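PDB 3SQR: laccase, which probably oxidises phenolic substrates such as hydroquinones with molecular oxygen at its copper sites, reducing the oxygen to water and so serving lignin degradation. Local coordinates for residues Pro418-Leu421 with Lys422-Asn426; Ile429-Thr432 with Glu433-Val436; Ile288-Leu292 with Val293-Pro297; Asp370-Val373 with Ala374-Val377. All coordinates share one frame; numbering follows the deposited sequence. Where two conformers were deposited one is given.

Interaction 1 of 4, residues Pro418-Leu421 with Lys422-Asn426; sequences PTTL and KIFNN. With NAG (2-acetamido-2-deoxy-beta-D-glucopyranose), chain J.
The carbonyl O of T420 lies over a face of the F424 ring, offset toward its rim, while also accepting the amide N of F424 at 2.8 Å; this is the tight side of the helical turn. In one of the two conformers deposited for T420, the methyl CG2 joins it over the ring, 3.5 Å from the centroid and 28° off the normal, a CH-pi contact. There CG2 is anti to the backbone N (chi1 -56° for OG1) and leans along the helix toward the ring, while the hydroxyl turns to V142 O. On the inner side T419 CG2 meets I423 CD1 at 4.0 Å, and both side chains pack on V541 and S521. F557 of helix 551-567 meets the F424 ring edge-to-face. The short helix 419-424, with P418 as N-cap residue, is built from four successive i to i+4 bonds; the last, N425 N to L421 O (2.9 Å), already bends to 152° at the hydrogen. N426, at positive phi, is the C-prime residue of a Schellman motif, its N bonded to I423 O at 2.8 Å and E427 N reaching K422 O. At this end the contact turns loose: N425 and N426 are exposed, and the N426 side chain points off the helix, where ND2 is joined to C1 of the N-linked NAG (1.4 Å). The acetamide methyl C8 lies 3.4 Å from F424 O.

Interaction 2 of 4, residues Ile429-Thr432 with Glu433-Val436; sequences IFPT and EYNV
P431 lays its ring over one face of Y434, the CH-pi contact of a short 3-10 turn that leads from the loop after helix 419-424 into strand 436-439. Its CG stands 4.2 Å from the centroid of the Y434 ring, and the two side chains run the same way. Two successive i to i+3 bonds make the turn: Y434 N to P431 O at 2.9 Å and N435 N to T432 O at 3.0 Å. In each the donor stands well above the carbonyl plane, 57° out of it in the first. Across the start and end of the turn, F430 CB touches V436 CG2 at 3.6 Å, the two side chains crossing at a slant. E433 curls back, its chi1 of 66° placing CG between the backbone N and the carbonyl carbon, and OE2 comes alongside P431 CB.

Farther out, Y434 OH is held by S417 O and D414 N, which fixes the far end of the ring that P431 covers. N435 is gripped through OD1 by S409 OG and through ND2 by A537 O, tying the turn to strand 537-542. One water bridges the opening, donating to P431 O at 2.7 Å and accepting from V436 N at 2.9 Å.

Interaction 3 of 4, residues Ile288-Leu292 with Val293-Pro297; sequences IANDL and VPIVP
N290 and V293 close a tight beta hairpin through a reciprocal pair of backbone bonds, N290 N to V293 O and V293 N to N290 O, each 2.9 Å long. They are the first and last residues of a type II' turn, with D291 (phi 44°) and L292 at its corners. Farther along, I295 N gives a third bond to I288 O at 3.0 Å; it is straight at the hydrogen (170°) but arrives from above the carbonyl plane. A289 and P294 form the non-hydrogen-bonded pair between, drawn to 4.0 Å from CA to CA. Here the weaker CA-H...O contacts join in, A289 CA lying 3.3 Å from V293 O. I288 and A289 both face D312 on the other side, a classic beta bulge.

Side-chain packing is slighter. I295 CG2 meets N290 CG at 3.6 Å, the two side chains crossing near a right angle. I295 CG1 lies between its own backbone N and carbonyl carbon, which lays it against the peptide joining I288 to A289. At the open end I288 CG2 brushes P297 CG at 4.1 Å.

The charged contact leads outward. D291 OD1 forms a salt bridge with R499 and accepts R310 N, while OD2 accepts the amides of D500 and V501. Four donors on one buried carboxylate probably stabilise its negative charge. The D291 side chain lies about 6 Å from the side chain of H126, a type 3 copper ligand, and the hairpin tip is thereby fastened to the third cupredoxin domain beside the copper cluster.

Interaction 4 of 4, residues Asp370-Val373 with Ala374-Val377; sequences DEPV and ASLV. With MAN (alpha-D-mannopyranose), chain L.
S375 carries an O-linked mannose, and the sugar grows directly from a turn whose P372 ring faces the glycosidic oxygen. OG is bonded to MAN C1 at 1.5 Å, while P372 CG stands 3.8 Å from that OG and 4.0 Å from MAN C3. A374 CB touches the other end of the sugar, 3.7 Å from C6. Thus proline and alanine methylene and methyl groups border the mannose near its root. The backbone beneath is a short 3-10 turn: S375 N bonds to P372 O at 2.9 Å and L376 N to V373 O at 3.0 Å, each donor lying above the carbonyl plane instead of in it. The S375 torsion (chi1 -55°) puts OG beside its own N, on the side of the P372 ring.

L376 leaves the turn on a different side from the sugar, toward E371. Its CD2 reaches E371 CB at 4.0 Å and its CG lies 3.7 Å from P372 O. The carboxylate of E371 is taken by R365 in a salt bridge, with Y298 OH and L304 N adding hydrogen bonds. The turn belongs to the long loop between strands 344-348 and 387-398, and L376 packs on I295 and Y298 of strand 293-300 and on Y311 of strand 310-316.

How the interactions relate
From the N terminus the four contacts follow in series, none nested in or crossing another. Interaction 3 closes the hairpin of strands 285-290 and 293-300 in the middle multicopper oxidase region. Interaction 4 closes a turn in the loop between strands 344-348 and 387-398, and runs back along that hairpin: V377 O lies 2.8 Å from V296 N, a probable hydrogen bond, and L376 packs on N290. About 35 Å from interaction 3, centre to centre, interaction 1 forms the short helix 419-424 and interaction 2 the turn after it. These two touch as well, K422 CE meeting the Y434 ring and P431, so helix and turn pack jointly beside strand 537-542.

Interaction 1 of 4, residues Pro418-Leu421 with Lys422-Asn426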
loop_
_atom_site.group_PDB
_atom_site.type_symbol
_atom_site.label_atom_id
_atom_site.label_comp_id
_atom_site.label_asym_id
_atom_site.label_seq_id
_atom_site.Cartn_x
_atom_site.Cartn_y
_atom_site.Cartn_z
ATOM N N PRO A 418 -2.385 20.488 -9.219
ATOM C CA PRO A 418 -2.536 19.065 -9.443
ATOM C C PRO A 418 -3.142 18.780 -10.786
ATOM O O PRO A 418 -3.839 19.604 -11.364
ATOM C CB PRO A 418 -3.460 18.642 -8.312
ATOM C CG PRO A 418 -4.201 19.804 -7.944
ATOM C CD PRO A 418 -3.244 20.969 -8.130
ATOM N N THR A 419 -2.895 17.587 -11.304
ATOM C CA THR A 419 -3.402 17.166 -12.594
ATOM C C THR A 419 -4.877 17.387 -12.735
ATOM O O THR A 419 -5.342 17.742 -13.814
ATOM C CB THR A 419 -3.138 15.638 -12.803
ATOM O OG1 THR A 419 -1.777 15.395 -12.445
ATOM C CG2 THR A 419 -3.358 15.250 -14.250
ATOM N N THR A 420 -5.668 17.123 -11.672
ATOM C CA THR A 420 -7.095 17.316 -11.755
ATOM C C THR A 420 -7.460 18.784 -11.925
ATOM O O THR A 420 -8.429 19.079 -12.593
ATOM C CB THR A 420 -7.843 16.698 -10.530
ATOM O OG1 THR A 420 -7.441 15.313 -10.533
ATOM C CG2 THR A 420 -9.325 16.678 -10.830
ATOM N N LEU A 421 -6.689 19.659 -11.329
ATOM C CA LEU A 421 -6.953 21.116 -11.521
ATOM C C LEU A 421 -6.700 21.451 -12.970
ATOM O O LEU A 421 -7.515 22.117 -13.624
ATOM C CB LEU A 421 -6.155 21.928 -10.564
ATOM C CG LEU A 421 -6.315 23.451 -10.746
ATOM C CD1 LEU A 421 -7.803 23.843 -10.637
ATOM C CD2 LEU A 421 -5.447 24.128 -9.703
ATOM N N LYS A 422 -5.632 20.914 -13.495
ATOM C CA LYS A 422 -5.349 21.083 -14.928
ATOM C C LYS A 422 -6.477 20.545 -15.800
ATOM O O LYS A 422 -6.929 21.162 -16.797
ATOM C CB LYS A 422 -3.984 20.471 -15.251
ATOM C CG LYS A 422 -2.841 21.072 -14.489
ATOM C CD LYS A 422 -1.521 20.510 -14.959
ATOM C CE LYS A 422 -0.364 20.909 -14.145
ATOM N NZ LYS A 422 -0.026 22.403 -14.354
ATOM N N ILE A 423 -6.979 19.352 -15.474
ATOM C CA ILE A 423 -8.099 18.818 -16.157
ATOM C C ILE A 423 -9.364 19.666 -16.018
ATOM O O ILE A 423 -10.025 19.886 -16.997
ATOM C CB ILE A 423 -8.389 17.344 -15.622
ATOM C CG1 ILE A 423 -7.293 16.477 -16.174
ATOM C CG2 ILE A 423 -9.770 16.930 -16.001
ATOM C CD1 ILE A 423 -7.217 15.098 -15.434
ATOM N N PHE A 424 -9.703 20.119 -14.816
ATOM C CA PHE A 424 -10.829 21.041 -14.613
ATOM C C PHE A 424 -10.691 22.331 -15.463
ATOM O O PHE A 424 -11.696 22.899 -15.888
ATOM C CB PHE A 424 -10.959 21.437 -13.142
ATOM C CG PHE A 424 -11.354 20.265 -12.212
ATOM C CD1 PHE A 424 -11.803 19.036 -12.717
ATOM C CD2 PHE A 424 -11.313 20.443 -10.829
ATOM C CE1 PHE A 424 -12.161 17.997 -11.844
ATOM C CE2 PHE A 424 -11.656 19.430 -9.962
ATOM C CZ PHE A 424 -12.100 18.207 -10.455
ATOM N N ASN A 425 -9.469 22.760 -15.674
ATOM C CA ASN A 425 -9.169 23.872 -16.607
ATOM C C ASN A 425 -9.035 23.502 -18.071
ATOM O O ASN A 425 -8.604 24.339 -18.885
ATOM C CB ASN A 425 -7.933 24.585 -16.114
ATOM C CG ASN A 425 -8.234 25.473 -14.924
ATOM O OD1 ASN A 425 -7.701 25.280 -13.827
ATOM N ND2 ASN A 425 -9.142 26.467 -15.136
ATOM N N ASN A 426 -9.432 22.262 -18.411
ATOM C CA ASN A 426 -9.559 21.750 -19.775
ATOM C C ASN A 426 -8.234 21.619 -20.520
ATOM O O ASN A 426 -8.182 21.625 -21.736
ATOM C CB ASN A 426 -10.573 22.569 -20.570
ATOM C CG ASN A 426 -11.966 22.444 -20.022
ATOM O OD1 ASN A 426 -12.389 21.359 -19.549
ATOM N ND2 ASN A 426 -12.705 23.548 -20.051
HETATM C C1 NAG J . -14.071 23.513 -19.579
HETATM C C2 NAG J . -14.546 24.844 -19.009
HETATM C C3 NAG J . -16.057 24.806 -18.738
HETATM C C4 NAG J . -16.866 24.149 -19.874
HETATM C C5 NAG J . -16.243 22.806 -20.238
HETATM C C6 NAG J . -17.007 22.080 -21.350
HETATM C C7 NAG J . -13.024 26.224 -17.611
HETATM C C8 NAG J . -12.212 26.264 -16.344
HETATM N N2 NAG J . -13.715 25.099 -17.822
HETATM O O3 NAG J . -16.505 26.124 -18.560
HETATM O O4 NAG J . -18.201 23.896 -19.476
HETATM O O5 NAG J . -14.904 23.061 -20.645
HETATM O O6 NAG J . -16.974 22.878 -22.513
HETATM O O7 NAG J . -13.038 27.192 -18.376
#

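Interaction 2 of 4, residues Ile429-Thr432 with Glu433-Val436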
loop_
_atom_site.group_PDB
_atom_site.type_symbol
_atom_site.label_atom_id
_atom_site.label_comp_id
_atom_site.label_asym_id
_atom_site.label_seq_id
_atom_site.Cartn_x
_atom_site.Cartn_y
_atom_site.Cartn_z
ATOM N N ILE A 429 -2.603 18.750 -22.363
ATOM C CA ILE A 429 -1.168 18.658 -22.468
ATOM C C ILE A 429 -0.577 19.080 -21.149
ATOM O O ILE A 429 -0.718 20.231 -20.717
ATOM C CB ILE A 429 -0.575 19.580 -23.594
ATOM C CG1 ILE A 429 -1.201 19.308 -24.964
ATOM C CG2 ILE A 429 0.960 19.406 -23.723
ATOM C CD1 ILE A 429 -0.911 20.466 -25.955
ATOM N N PHE A 430 0.160 18.164 -20.539
ATOM C CA PHE A 430 0.599 18.281 -19.175
ATOM C C PHE A 430 2.099 18.468 -19.133
ATOM O O PHE A 430 2.782 18.147 -20.115
ATOM C CB PHE A 430 0.133 16.966 -18.467
ATOM C CG PHE A 430 -1.352 16.826 -18.477
ATOM C CD1 PHE A 430 -2.126 17.598 -17.635
ATOM C CD2 PHE A 430 -1.976 15.967 -19.357
ATOM C CE1 PHE A 430 -3.529 17.478 -17.656
ATOM C CE2 PHE A 430 -3.356 15.873 -19.406
ATOM C CZ PHE A 430 -4.135 16.613 -18.546
ATOM N N PRO A 431 2.630 19.027 -18.062
ATOM C CA PRO A 431 4.076 19.123 -18.020
ATOM C C PRO A 431 4.759 17.798 -18.245
ATOM O O PRO A 431 4.267 16.761 -17.767
ATOM C CB PRO A 431 4.357 19.677 -16.616
ATOM C CG PRO A 431 3.145 20.359 -16.232
ATOM C CD PRO A 431 2.019 19.663 -16.886
ATOM N N THR A 432 5.902 17.808 -18.940
ATOM C CA THR A 432 6.651 16.607 -19.155
ATOM C C THR A 432 6.887 15.854 -17.842
ATOM O O THR A 432 6.777 14.628 -17.777
ATOM C CB THR A 432 7.991 16.919 -19.831
ATOM O OG1 THR A 432 7.674 17.470 -21.119
ATOM C CG2 THR A 432 8.820 15.668 -19.975
ATOM N N GLU A 433 7.198 16.589 -16.809
ATOM C CA GLU A 433 7.558 15.926 -15.545
ATOM C C GLU A 433 6.365 15.419 -14.754
ATOM O O GLU A 433 6.534 14.848 -13.683
ATOM C CB GLU A 433 8.411 16.850 -14.713
ATOM C CG GLU A 433 7.708 18.088 -14.229
ATOM C CD GLU A 433 7.671 19.328 -15.221
ATOM O OE1 GLU A 433 8.013 19.280 -16.453
ATOM O OE2 GLU A 433 7.248 20.362 -14.684
ATOM N N TYR A 434 5.151 15.615 -15.264
ATOM C CA TYR A 434 3.990 14.978 -14.704
ATOM C C TYR A 434 3.910 13.537 -15.200
ATOM O O TYR A 434 3.047 12.773 -14.713
ATOM C CB TYR A 434 2.716 15.802 -15.043
ATOM C CG TYR A 434 2.391 16.849 -14.026
ATOM C CD1 TYR A 434 3.375 17.684 -13.519
ATOM C CD2 TYR A 434 1.090 17.014 -13.515
ATOM C CE1 TYR A 434 3.099 18.595 -12.627
ATOM C CE2 TYR A 434 0.825 17.921 -12.577
ATOM C CZ TYR A 434 1.843 18.757 -12.142
ATOM O OH TYR A 434 1.639 19.759 -11.183
ATOM N N ASN A 435 4.758 13.136 -16.173
ATOM C CA ASN A 435 4.779 11.781 -16.698
ATOM C C ASN A 435 3.395 11.218 -17.066
ATOM O O ASN A 435 3.053 10.034 -16.803
ATOM C CB ASN A 435 5.529 10.876 -15.736
ATOM C CG ASN A 435 6.983 11.182 -15.692
ATOM O OD1 ASN A 435 7.457 12.079 -16.405
ATOM N ND2 ASN A 435 7.723 10.438 -14.884
ATOM N N VAL A 436 2.609 12.027 -17.783
ATOM C CA VAL A 436 1.241 11.640 -18.126
ATOM C C VAL A 436 1.236 10.697 -19.304
ATOM O O VAL A 436 1.819 10.971 -20.348
ATOM C CB VAL A 436 0.280 12.840 -18.387
ATOM C CG1 VAL A 436 -1.044 12.346 -18.959
ATOM C CG2 VAL A 436 0.073 13.615 -17.130
HETATM O O HOH W 1 3.375 14.512 -19.030
#

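Interaction 3 of 4, residues Ile288-Leu292 with Val293-Pro297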
loop_
_atom_site.group_PDB
_atom_site.type_symbol
_atom_site.label_atom_id
_atom_site.label_comp_id
_atom_site.label_asym_id
_atom_site.label_seq_id
_atom_site.Cartn_x
_atom_site.Cartn_y
_atom_site.Cartn_z
ATOM N N ILE A 288 -5.826 -16.507 1.155
ATOM C CA ILE A 288 -7.179 -16.354 0.633
ATOM C C ILE A 288 -7.485 -15.068 -0.100
ATOM O O ILE A 288 -8.547 -14.943 -0.668
ATOM C CB ILE A 288 -8.251 -16.609 1.685
ATOM C CG1 ILE A 288 -8.202 -15.667 2.890
ATOM C CG2 ILE A 288 -8.124 -18.097 2.233
ATOM C CD1 ILE A 288 -9.550 -15.476 3.503
ATOM N N ALA A 289 -6.568 -14.097 -0.076
ATOM C CA ALA A 289 -6.763 -12.897 -0.863
ATOM C C ALA A 289 -5.445 -12.280 -1.034
ATOM O O ALA A 289 -4.546 -12.418 -0.195
ATOM C CB ALA A 289 -7.714 -11.900 -0.173
ATOM N N ASN A 290 -5.324 -11.581 -2.155
ATOM C CA ASN A 290 -4.234 -10.716 -2.346
ATOM C C ASN A 290 -4.747 -9.311 -2.590
ATOM O O ASN A 290 -5.696 -9.118 -3.299
ATOM C CB ASN A 290 -3.266 -11.217 -3.416
ATOM C CG ASN A 290 -3.837 -11.366 -4.839
ATOM O OD1 ASN A 290 -4.871 -10.768 -5.268
ATOM N ND2 ASN A 290 -3.101 -12.096 -5.616
ATOM N N ASP A 291 -4.126 -8.355 -1.925
ATOM C CA ASP A 291 -4.678 -7.023 -1.911
ATOM C C ASP A 291 -6.191 -7.066 -1.692
ATOM O O ASP A 291 -6.589 -7.619 -0.693
ATOM C CB ASP A 291 -4.235 -6.328 -3.209
ATOM C CG ASP A 291 -2.704 -6.241 -3.318
ATOM O OD1 ASP A 291 -1.981 -6.599 -2.350
ATOM O OD2 ASP A 291 -2.213 -5.788 -4.397
ATOM N N LEU A 292 -7.031 -6.451 -2.559
ATOM C CA LEU A 292 -8.491 -6.479 -2.392
ATOM C C LEU A 292 -9.182 -7.436 -3.354
ATOM O O LEU A 292 -10.350 -7.259 -3.690
ATOM C CB LEU A 292 -9.104 -5.078 -2.465
ATOM C CG LEU A 292 -8.738 -4.160 -1.291
ATOM C CD1 LEU A 292 -8.800 -2.623 -1.738
ATOM C CD2 LEU A 292 -9.671 -4.376 -0.151
ATOM N N VAL A 293 -8.472 -8.521 -3.638
ATOM C CA VAL A 293 -9.005 -9.570 -4.547
ATOM C C VAL A 293 -8.875 -10.937 -3.896
ATOM O O VAL A 293 -7.766 -11.473 -3.699
ATOM C CB VAL A 293 -8.225 -9.547 -5.809
ATOM C CG1 VAL A 293 -8.710 -10.626 -6.825
ATOM C CG2 VAL A 293 -8.264 -8.122 -6.495
ATOM N N PRO A 294 -10.017 -11.534 -3.609
ATOM C CA PRO A 294 -10.029 -12.893 -3.126
ATOM C C PRO A 294 -9.475 -13.874 -4.154
ATOM O O PRO A 294 -9.724 -13.752 -5.340
ATOM C CB PRO A 294 -11.525 -13.111 -2.864
ATOM C CG PRO A 294 -12.049 -11.804 -2.577
ATOM C CD PRO A 294 -11.379 -10.973 -3.570
ATOM N N ILE A 295 -8.675 -14.835 -3.682
ATOM C CA ILE A 295 -8.030 -15.789 -4.563
ATOM C C ILE A 295 -8.447 -17.193 -4.144
ATOM O O ILE A 295 -8.917 -17.406 -3.059
ATOM C CB ILE A 295 -6.477 -15.691 -4.566
ATOM C CG1 ILE A 295 -5.878 -15.963 -3.195
ATOM C CG2 ILE A 295 -6.010 -14.241 -5.048
ATOM C CD1 ILE A 295 -4.319 -16.207 -3.209
ATOM N N VAL A 296 -8.311 -18.108 -5.085
ATOM C CA VAL A 296 -8.449 -19.533 -4.763
ATOM C C VAL A 296 -7.429 -19.857 -3.689
ATOM O O VAL A 296 -6.246 -19.646 -3.896
ATOM C CB VAL A 296 -8.214 -20.351 -6.026
ATOM C CG1 VAL A 296 -8.317 -21.908 -5.697
ATOM C CG2 VAL A 296 -9.220 -19.934 -7.005
ATOM N N PRO A 297 -7.875 -20.434 -2.570
ATOM C CA PRO A 297 -6.902 -20.651 -1.497
ATOM C C PRO A 297 -5.732 -21.568 -1.879
ATOM O O PRO A 297 -5.919 -22.554 -2.603
ATOM C CB PRO A 297 -7.738 -21.283 -0.398
ATOM C CG PRO A 297 -9.159 -20.795 -0.665
ATOM C CD PRO A 297 -9.256 -20.721 -2.138
#

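Interaction 4 of 4, residues Asp370-Val373 with Ala374-Val377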
loop_
_atom_site.group_PDB
_atom_site.type_symbol
_atom_site.label_atom_id
_atom_site.label_comp_id
_atom_site.label_asym_id
_atom_site.label_seq_id
_atom_site.Cartn_x
_atom_site.Cartn_y
_atom_site.Cartn_z
ATOM N N ASP A 370 7.651 -11.347 -5.535
ATOM C CA ASP A 370 6.311 -11.517 -5.052
ATOM C C ASP A 370 6.043 -13.024 -4.955
ATOM O O ASP A 370 6.869 -13.865 -5.422
ATOM C CB ASP A 370 5.264 -10.918 -6.001
ATOM C CG ASP A 370 5.267 -9.384 -6.028
ATOM O OD1 ASP A 370 5.889 -8.735 -5.169
ATOM O OD2 ASP A 370 4.529 -8.820 -6.879
ATOM N N GLU A 371 4.876 -13.359 -4.410
ATOM C CA GLU A 371 4.387 -14.743 -4.504
ATOM C C GLU A 371 4.331 -15.161 -5.960
ATOM O O GLU A 371 4.128 -14.343 -6.859
ATOM C CB GLU A 371 3.042 -14.934 -3.806
ATOM C CG GLU A 371 3.130 -14.975 -2.311
ATOM C CD GLU A 371 3.845 -16.199 -1.834
ATOM O OE1 GLU A 371 3.326 -17.285 -2.080
ATOM O OE2 GLU A 371 4.923 -16.072 -1.222
ATOM N N PRO A 372 4.537 -16.457 -6.198
ATOM C CA PRO A 372 4.626 -16.800 -7.623
ATOM C C PRO A 372 3.298 -16.547 -8.353
ATOM O O PRO A 372 2.246 -16.851 -7.815
ATOM C CB PRO A 372 4.947 -18.302 -7.593
ATOM C CG PRO A 372 5.350 -18.643 -6.234
ATOM C CD PRO A 372 4.768 -17.603 -5.306
ATOM N N VAL A 373 3.348 -16.074 -9.594
ATOM C CA VAL A 373 2.104 -15.829 -10.324
ATOM C C VAL A 373 1.190 -17.020 -10.363
ATOM O O VAL A 373 -0.045 -16.878 -10.234
ATOM C CB VAL A 373 2.340 -15.261 -11.733
ATOM C CG1 VAL A 373 2.900 -13.818 -11.637
ATOM C CG2 VAL A 373 3.280 -16.155 -12.556
ATOM N N ALA A 374 1.768 -18.224 -10.487
ATOM C CA ALA A 374 0.888 -19.421 -10.556
ATOM C C ALA A 374 0.046 -19.706 -9.333
ATOM O O ALA A 374 -0.959 -20.403 -9.421
ATOM C CB ALA A 374 1.703 -20.667 -10.945
ATOM N N SER A 375 0.450 -19.126 -8.193
ATOM C CA SER A 375 -0.274 -19.280 -6.973
ATOM C C SER A 375 -1.405 -18.282 -6.776
ATOM O O SER A 375 -2.212 -18.450 -5.907
ATOM C CB SER A 375 0.655 -19.118 -5.782
ATOM O OG SER A 375 1.808 -19.960 -5.753
ATOM N N LEU A 376 -1.446 -17.240 -7.576
ATOM C CA LEU A 376 -2.344 -16.134 -7.294
ATOM C C LEU A 376 -3.499 -16.095 -8.306
ATOM O O LEU A 376 -3.460 -15.314 -9.294
ATOM C CB LEU A 376 -1.530 -14.858 -7.323
ATOM C CG LEU A 376 -0.355 -14.720 -6.342
ATOM C CD1 LEU A 376 0.279 -13.279 -6.530
ATOM C CD2 LEU A 376 -0.795 -14.987 -4.894
ATOM N N VAL A 377 -4.519 -16.903 -8.045
ATOM C CA VAL A 377 -5.629 -17.095 -8.982
ATOM C C VAL A 377 -6.877 -16.508 -8.415
ATOM O O VAL A 377 -7.390 -17.012 -7.476
ATOM C CB VAL A 377 -5.841 -18.613 -9.270
ATOM C CG1 VAL A 377 -6.976 -18.819 -10.318
ATOM C CG2 VAL A 377 -4.524 -19.191 -9.723
HETATM C C1 MAN L . 1.363 -21.275 -5.302
HETATM C C2 MAN L . 2.593 -21.869 -4.627
HETATM C C3 MAN L . 3.687 -22.187 -5.637
HETATM C C4 MAN L . 3.117 -23.075 -6.746
HETATM C C5 MAN L . 1.898 -22.380 -7.366
HETATM C C6 MAN L . 1.247 -23.275 -8.429
HETATM O O2 MAN L . 2.175 -23.019 -3.901
HETATM O O3 MAN L . 4.815 -22.739 -4.952
HETATM O O4 MAN L . 4.086 -23.234 -7.740
HETATM O O5 MAN L . 0.918 -22.100 -6.371
HETATM O O6 MAN L . 0.797 -24.463 -7.764
#